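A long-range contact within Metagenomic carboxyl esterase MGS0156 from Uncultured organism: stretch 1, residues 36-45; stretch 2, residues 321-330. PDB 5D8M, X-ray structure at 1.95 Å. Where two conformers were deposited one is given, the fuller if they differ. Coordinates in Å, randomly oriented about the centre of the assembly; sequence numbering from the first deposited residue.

Stretch 1 (36-45) RFREIMTAIM
Stretch 2 321-330: SYPRPALLEA

Two helices pack here, their touching residues at least 278 apart in sequence. Residues 36-45 are helical throughout, in a helix that extends beyond both ends. In the second stretch, residues 321-323 are loop or turn (Ser-321 phi/psi -74/124, Tyr-322 -162/148), with Pro-323 (-77/68) at the N-cap position, and the helix runs from Arg-324 onward. Helical phi/psi values lie near -63/-43. The axes approach to 8.9 Å, and their N-to-C directions differ by 129°. The nearest CA atoms are those of Met-41 and Ala-330, 5.0 Å apart.

No hydrogen bond crosses the contact; it is mainly apolar packing that buries 497 Å², both sides summed. Its centre is a knob in a hole. The Ala-330 side chain sits among Phe-37, Ile-40, Met-41 and Ile-44. Ala-330 CB lies 3.6 Å from Met-41 CB, 3.7 Å from Phe-37 CE1, 3.9 Å from Ile-40 CG2 and 4.0 Å from Ile-44 CD1. The small methyl lets the backbones come close. Both isoleucines are m,t.

Met-41 and Met-45 are selenomethionines. Met-41 is fully extended (t,t,t) and reaches along the second stretch. Met-41 SE lies 3.7 Å from Leu-327 CD1, and Met-41 CE is 4.0 Å from Pro-323 CG and 3.6 Å from Tyr-322 OH. Met-45 (m,t,p) covers the helix start: Met-45 CG is 3.6 Å from Ala-326 CB, and Met-45 CE is 3.8 Å from Pro-323 CB. Phe-37 is chi1 t, chi2 79°; Leu-327 is t,p. Leu-327 CD1 lies at the edge of the Phe-37 ring, 3.9 Å from Phe-37 CZ.

Backbone i to i+4 bonds hold both helices, such as Met-41 N to Phe-37 O and Ala-330 N to Ala-326 O. Thr-42 OG1 donates to Arg-38 O at 2.7 Å. Arg-36 NH1 and Glu-39 OE1 form a salt bridge at 3.3 Å, with a weak hydrogen bond. Several polar side chains also bond elsewhere in the structure.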

# COMPACT_ATOMS: atom_id res chain seq x y z
N ARG A 36 7.83 -16.26 7.00
CA ARG A 36 6.76 -16.42 7.96
C ARG A 36 5.45 -15.87 7.39
O ARG A 36 4.38 -16.46 7.59
CB ARG A 36 7.12 -15.74 9.29
CG ARG A 36 6.04 -15.87 10.39
CD ARG A 36 5.67 -17.32 10.68
NE ARG A 36 4.69 -17.40 11.76
CZ ARG A 36 4.11 -18.53 12.18
NH1 ARG A 36 4.42 -19.69 11.61
NH2 ARG A 36 3.24 -18.50 13.18
N PHE A 37 5.52 -14.78 6.64
CA PHE A 37 4.30 -14.24 6.06
C PHE A 37 3.68 -15.23 5.05
O PHE A 37 2.46 -15.45 5.08
CB PHE A 37 4.55 -12.88 5.41
CG PHE A 37 3.30 -12.20 4.93
CD1 PHE A 37 2.46 -11.54 5.82
CD2 PHE A 37 2.93 -12.27 3.60
CE1 PHE A 37 1.28 -10.92 5.38
CE2 PHE A 37 1.75 -11.66 3.14
CZ PHE A 37 0.93 -10.98 4.04
N ARG A 38 4.50 -15.85 4.19
CA ARG A 38 4.00 -16.87 3.26
C ARG A 38 3.32 -18.02 4.00
O ARG A 38 2.25 -18.50 3.63
CB ARG A 38 5.12 -17.43 2.37
CG ARG A 38 4.66 -18.58 1.45
CD ARG A 38 5.80 -19.15 0.57
NE ARG A 38 6.49 -18.09 -0.19
CZ ARG A 38 6.07 -17.57 -1.34
NH1 ARG A 38 4.95 -18.01 -1.89
NH2 ARG A 38 6.78 -16.62 -1.93
N GLU A 39 3.97 -18.45 5.08
CA GLU A 39 3.47 -19.51 5.92
C GLU A 39 2.09 -19.19 6.49
O GLU A 39 1.18 -20.01 6.45
CB GLU A 39 4.49 -19.75 7.04
CG GLU A 39 4.27 -20.98 7.90
CD GLU A 39 5.45 -21.20 8.81
OE1 GLU A 39 6.27 -20.26 8.96
OE2 GLU A 39 5.60 -22.32 9.35
N ILE A 40 1.95 -17.99 7.05
CA ILE A 40 0.68 -17.54 7.61
C ILE A 40 -0.40 -17.44 6.53
O ILE A 40 -1.51 -17.97 6.71
CB ILE A 40 0.86 -16.17 8.29
CG1 ILE A 40 1.63 -16.37 9.60
CG2 ILE A 40 -0.49 -15.50 8.55
CD1 ILE A 40 2.01 -15.06 10.30
N MSE A 41 -0.08 -16.80 5.41
CA MSE A 41 -1.11 -16.58 4.39
C MSE A 41 -1.53 -17.91 3.77
O MSE A 41 -2.72 -18.17 3.55
CB MSE A 41 -0.62 -15.61 3.31
CG MSE A 41 -1.71 -15.14 2.36
SE MSE A 41 -1.12 -13.69 1.19
CE MSE A 41 -2.72 -13.65 0.03
N THR A 42 -0.56 -18.79 3.57
CA THR A 42 -0.83 -20.10 3.01
C THR A 42 -1.74 -20.97 3.90
O THR A 42 -2.67 -21.62 3.41
CB THR A 42 0.52 -20.83 2.74
OG1 THR A 42 1.25 -20.09 1.75
CG2 THR A 42 0.28 -22.25 2.25
N ALA A 43 -1.49 -20.96 5.21
CA ALA A 43 -2.31 -21.68 6.19
C ALA A 43 -3.72 -21.11 6.28
O ALA A 43 -4.69 -21.86 6.39
CB ALA A 43 -1.64 -21.64 7.58
N ILE A 44 -3.83 -19.78 6.20
CA ILE A 44 -5.13 -19.11 6.22
C ILE A 44 -6.00 -19.62 5.08
O ILE A 44 -7.17 -19.96 5.27
CB ILE A 44 -4.97 -17.56 6.14
CG1 ILE A 44 -4.55 -17.02 7.52
CG2 ILE A 44 -6.27 -16.88 5.69
CD1 ILE A 44 -4.27 -15.54 7.54
N MSE A 45 -5.41 -19.69 3.89
CA MSE A 45 -6.17 -20.10 2.72
C MSE A 45 -6.46 -21.59 2.75
O MSE A 45 -7.50 -22.01 2.26
CB MSE A 45 -5.43 -19.71 1.46
CG MSE A 45 -5.27 -18.21 1.38
SE MSE A 45 -4.21 -17.59 -0.12
CE MSE A 45 -5.55 -17.83 -1.53
N SER A 321 -8.72 -9.55 -9.93
CA SER A 321 -8.87 -10.69 -9.03
C SER A 321 -7.59 -10.97 -8.25
O SER A 321 -6.52 -11.15 -8.84
CB SER A 321 -9.29 -11.94 -9.81
OG SER A 321 -10.57 -11.75 -10.38
N TYR A 322 -7.71 -10.99 -6.93
CA TYR A 322 -6.60 -11.34 -6.04
C TYR A 322 -7.22 -11.69 -4.68
O TYR A 322 -8.26 -11.12 -4.32
CB TYR A 322 -5.58 -10.20 -5.88
CG TYR A 322 -4.39 -10.63 -5.06
CD1 TYR A 322 -3.37 -11.40 -5.63
CD2 TYR A 322 -4.31 -10.33 -3.71
CE1 TYR A 322 -2.29 -11.83 -4.87
CE2 TYR A 322 -3.25 -10.77 -2.94
CZ TYR A 322 -2.25 -11.51 -3.53
OH TYR A 322 -1.22 -11.94 -2.75
N PRO A 323 -6.61 -12.61 -3.91
CA PRO A 323 -7.21 -12.91 -2.59
C PRO A 323 -6.92 -11.85 -1.52
O PRO A 323 -6.20 -12.11 -0.56
CB PRO A 323 -6.55 -14.25 -2.21
CG PRO A 323 -5.25 -14.27 -2.96
CD PRO A 323 -5.58 -13.59 -4.28
N ARG A 324 -7.50 -10.66 -1.70
CA ARG A 324 -7.37 -9.57 -0.71
C ARG A 324 -7.80 -9.95 0.73
O ARG A 324 -7.09 -9.58 1.67
CB ARG A 324 -8.17 -8.33 -1.20
CG ARG A 324 -7.56 -7.67 -2.48
CD ARG A 324 -8.43 -6.52 -3.01
NE ARG A 324 -9.70 -7.01 -3.56
CZ ARG A 324 -9.86 -7.40 -4.82
NH1 ARG A 324 -11.03 -7.83 -5.24
NH2 ARG A 324 -8.83 -7.36 -5.65
N PRO A 325 -8.91 -10.71 0.92
CA PRO A 325 -9.24 -11.07 2.30
C PRO A 325 -8.15 -11.87 2.98
O PRO A 325 -7.81 -11.58 4.14
CB PRO A 325 -10.51 -11.92 2.16
CG PRO A 325 -11.13 -11.44 0.85
CD PRO A 325 -9.94 -11.20 -0.03
N ALA A 326 -7.60 -12.86 2.28
CA ALA A 326 -6.54 -13.67 2.85
C ALA A 326 -5.31 -12.80 3.14
O ALA A 326 -4.66 -12.96 4.18
CB ALA A 326 -6.18 -14.80 1.95
N LEU A 327 -5.01 -11.89 2.21
CA LEU A 327 -3.87 -10.98 2.36
C LEU A 327 -4.03 -10.11 3.60
O LEU A 327 -3.09 -9.99 4.38
CB LEU A 327 -3.70 -10.08 1.13
CG LEU A 327 -2.46 -9.16 1.13
CD1 LEU A 327 -1.15 -9.96 0.87
CD2 LEU A 327 -2.61 -8.04 0.07
N LEU A 328 -5.21 -9.50 3.78
CA LEU A 328 -5.43 -8.61 4.91
C LEU A 328 -5.43 -9.38 6.24
O LEU A 328 -4.88 -8.91 7.23
CB LEU A 328 -6.75 -7.85 4.75
CG LEU A 328 -7.02 -6.72 5.75
CD1 LEU A 328 -5.95 -5.62 5.60
CD2 LEU A 328 -8.43 -6.13 5.55
N GLU A 329 -6.05 -10.56 6.25
CA GLU A 329 -5.99 -11.40 7.43
C GLU A 329 -4.56 -11.83 7.77
O GLU A 329 -4.16 -11.82 8.94
CB GLU A 329 -6.90 -12.62 7.26
CG GLU A 329 -7.07 -13.39 8.57
CD GLU A 329 -7.76 -14.74 8.41
OE1 GLU A 329 -8.62 -14.91 7.49
OE2 GLU A 329 -7.44 -15.65 9.21
N ALA A 330 -3.77 -12.21 6.76
CA ALA A 330 -2.38 -12.56 7.00
C ALA A 330 -1.60 -11.37 7.57
O ALA A 330 -0.79 -11.53 8.49
CB ALA A 330 -1.71 -13.08 5.69